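Local coordinates for fibrillarin-like rRNA/tRNA 2'-O-methyltransferase (Aeropyrum pernix, PDB 4DF3), which probably methylates ribose 2'-hydroxyls of rRNA and tRNA at guide-RNA-specified sites, using the S-adenosyl-L-methionine it binds as methyl donor, at residues 26-31 with 53-58. The protein carries 2 engineered substitutions. Numbering follows the deposited sequence.
Sequences LRIATK and REWNAY
T30 and R53 form a hydrogen-bonded antiparallel pair in the N-terminal five-stranded sheet of this fibrillarin, where strand 26-31 runs beside strand 50-54. T30 N donates to R53 O at 3.0 Å, and R53 N returns a bond to T30 O at 2.8 Å. One step on, A29 and E54 make the non-hydrogen-bonded pair, and W55 N reaches I28 O at 2.9 Å, nearly straight at 171°. Beyond it the chains part, and a water fills in, accepting from I28 N and donating to W55 O.

Side chains use both faces. On one, E54 stretches out, CG anti to its backbone N (chi1 -177°), and turns its carboxylate nearly parallel to the R27 guanidinium (planes 8° apart), OE2 3.3 Å from R27 NE in a salt bridge; a second salt bridge, from R43 NH2, reaches the same oxygen. An alanine in place of R27 would probably take one of the positive charges away from E54 OE2 and open a gap beside its carboxylate. On the other face T30 and R53 lie side by side toward helix 90-99: T30 OG1 hydrogen-bonds to D97, while R53 forms a salt bridge to D97 and a hydrogen bond to S93. W55 stacks on H94 and packs against I98. This places the sheet against the methyltransferase domain, with the W55 side chain about 8 Å from the bound S-adenosylmethionine. Between T30 and W55 the touch is methyl to ring: T30 CG2 sits 3.9 Å from W55 CE3.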
loop_
_atom_site.group_PDB
_atom_site.type_symbol
_atom_site.label_atom_id
_atom_site.label_comp_id
_atom_site.label_asym_id
_atom_site.label_seq_id
_atom_site.Cartn_x
_atom_site.Cartn_y
_atom_site.Cartn_z
ATOM N N LEU A 26 -2.792 -21.312 -2.303
ATOM C CA LEU A 26 -1.782 -20.514 -1.689
ATOM C C LEU A 26 -2.329 -19.109 -1.428
ATOM O O LEU A 26 -3.236 -18.625 -2.135
ATOM C CB LEU A 26 -0.539 -20.459 -2.578
ATOM C CG LEU A 26 0.401 -21.680 -2.736
ATOM C CD1 LEU A 26 1.487 -21.319 -3.793
ATOM C CD2 LEU A 26 1.060 -22.078 -1.441
ATOM N N ARG A 27 -1.776 -18.481 -0.377
ATOM C CA ARG A 27 -2.132 -17.096 0.001
ATOM C C ARG A 27 -0.850 -16.396 0.412
ATOM O O ARG A 27 0.175 -17.035 0.563
ATOM C CB ARG A 27 -3.088 -17.152 1.192
ATOM C CG ARG A 27 -4.364 -17.914 0.905
ATOM C CD ARG A 27 -5.251 -17.042 -0.008
ATOM N NE ARG A 27 -6.626 -17.517 0.008
ATOM C CZ ARG A 27 -6.995 -18.693 -0.494
ATOM N NH1 ARG A 27 -6.083 -19.472 -1.108
ATOM N NH2 ARG A 27 -8.277 -19.055 -0.414
ATOM N N ILE A 28 -0.880 -15.068 0.528
ATOM C CA ILE A 28 0.230 -14.365 1.127
ATOM C C ILE A 28 -0.243 -13.752 2.394
ATOM O O ILE A 28 -1.452 -13.598 2.602
ATOM C CB ILE A 28 0.844 -13.291 0.219
ATOM C CG1 ILE A 28 -0.259 -12.380 -0.352
ATOM C CG2 ILE A 28 1.681 -14.003 -0.871
ATOM C CD1 ILE A 28 0.308 -11.112 -1.127
ATOM N N ALA A 29 0.705 -13.430 3.290
ATOM C CA ALA A 29 0.289 -13.001 4.627
ATOM C C ALA A 29 1.465 -12.140 5.173
ATOM O O ALA A 29 2.569 -12.211 4.660
ATOM C CB ALA A 29 0.053 -14.179 5.543
ATOM N N THR A 30 1.170 -11.296 6.155
ATOM C CA THR A 30 2.228 -10.607 6.851
ATOM C C THR A 30 2.250 -11.111 8.346
ATOM O O THR A 30 1.310 -11.677 8.822
ATOM C CB THR A 30 2.045 -9.116 6.811
ATOM O OG1 THR A 30 0.699 -8.775 7.209
ATOM C CG2 THR A 30 2.380 -8.623 5.463
ATOM N N LYS A 31 3.366 -10.903 9.039
ATOM C CA LYS A 31 3.442 -11.296 10.433
ATOM C C LYS A 31 2.784 -10.219 11.268
ATOM O O LYS A 31 3.140 -9.025 11.171
ATOM C CB LYS A 31 4.905 -11.441 10.858
ATOM C CG LYS A 31 5.053 -12.057 12.251
ATOM C CD LYS A 31 6.563 -12.239 12.587
ATOM C CE LYS A 31 7.071 -13.492 11.839
ATOM N NZ LYS A 31 8.516 -13.824 12.174
ATOM N N ARG A 53 -1.270 -12.655 9.378
ATOM C CA ARG A 53 -2.524 -12.085 8.987
ATOM C C ARG A 53 -2.589 -12.284 7.457
ATOM O O ARG A 53 -1.733 -11.768 6.745
ATOM C CB ARG A 53 -2.546 -10.570 9.257
ATOM C CG ARG A 53 -2.466 -10.096 10.737
ATOM C CD ARG A 53 -2.347 -8.552 10.791
ATOM N NE ARG A 53 -3.425 -7.935 10.142
ATOM C CZ ARG A 53 -3.346 -6.978 9.228
ATOM N NH1 ARG A 53 -2.185 -6.414 8.861
ATOM N NH2 ARG A 53 -4.470 -6.517 8.778
ATOM N N GLU A 54 -3.612 -12.981 6.971
ATOM C CA GLU A 54 -3.792 -13.078 5.533
ATOM C C GLU A 54 -3.870 -11.670 4.873
ATOM O O GLU A 54 -4.561 -10.806 5.356
ATOM C CB GLU A 54 -5.041 -13.900 5.190
ATOM C CG GLU A 54 -5.230 -14.081 3.722
ATOM C CD GLU A 54 -6.542 -14.875 3.440
ATOM O OE1 GLU A 54 -7.616 -14.402 3.767
ATOM O OE2 GLU A 54 -6.478 -16.021 2.992
ATOM N N TRP A 55 -3.122 -11.486 3.789
ATOM C CA TRP A 55 -3.131 -10.280 3.054
ATOM C C TRP A 55 -3.958 -10.546 1.772
ATOM O O TRP A 55 -3.429 -10.993 0.752
ATOM C CB TRP A 55 -1.717 -9.844 2.724
ATOM C CG TRP A 55 -1.601 -8.398 2.215
ATOM C CD1 TRP A 55 -2.601 -7.497 2.086
ATOM C CD2 TRP A 55 -0.393 -7.722 1.879
ATOM N NE1 TRP A 55 -2.088 -6.277 1.632
ATOM C CE2 TRP A 55 -0.739 -6.405 1.490
ATOM C CE3 TRP A 55 0.965 -8.114 1.874
ATOM C CZ2 TRP A 55 0.194 -5.465 1.099
ATOM C CZ3 TRP A 55 1.927 -7.175 1.449
ATOM C CH2 TRP A 55 1.526 -5.859 1.044
ATOM N N ASN A 56 -5.234 -10.196 1.830
ATOM C CA ASN A 56 -6.161 -10.651 0.764
ATOM C C ASN A 56 -6.076 -9.666 -0.409
ATOM O O ASN A 56 -6.415 -8.503 -0.245
ATOM C CB ASN A 56 -7.576 -10.552 1.351
ATOM C CG ASN A 56 -8.660 -11.022 0.372
ATOM O OD1 ASN A 56 -8.380 -11.397 -0.791
ATOM N ND2 ASN A 56 -9.907 -11.061 0.863
ATOM N N ALA A 57 -5.574 -10.100 -1.571
ATOM C CA ALA A 57 -5.377 -9.231 -2.669
ATOM C C ALA A 57 -6.698 -8.699 -3.242
ATOM O O ALA A 57 -6.706 -7.724 -4.005
ATOM C CB ALA A 57 -4.576 -9.987 -3.767
ATOM N N TYR A 58 -7.830 -9.347 -2.901
ATOM C CA TYR A 58 -9.119 -8.825 -3.330
ATOM C C TYR A 58 -9.582 -7.690 -2.478
ATOM O O TYR A 58 -10.563 -7.061 -2.860
ATOM C CB TYR A 58 -10.259 -9.903 -3.320
ATOM C CG TYR A 58 -10.064 -10.918 -4.441
ATOM C CD1 TYR A 58 -10.497 -10.626 -5.741
ATOM C CD2 TYR A 58 -9.444 -12.162 -4.200
ATOM C CE1 TYR A 58 -10.378 -11.532 -6.840
ATOM C CE2 TYR A 58 -9.265 -13.092 -5.299
ATOM C CZ TYR A 58 -9.767 -12.776 -6.618
ATOM O OH TYR A 58 -9.602 -13.658 -7.705
HETATM O O HOH W 1 -3.564 -13.784 0.049
#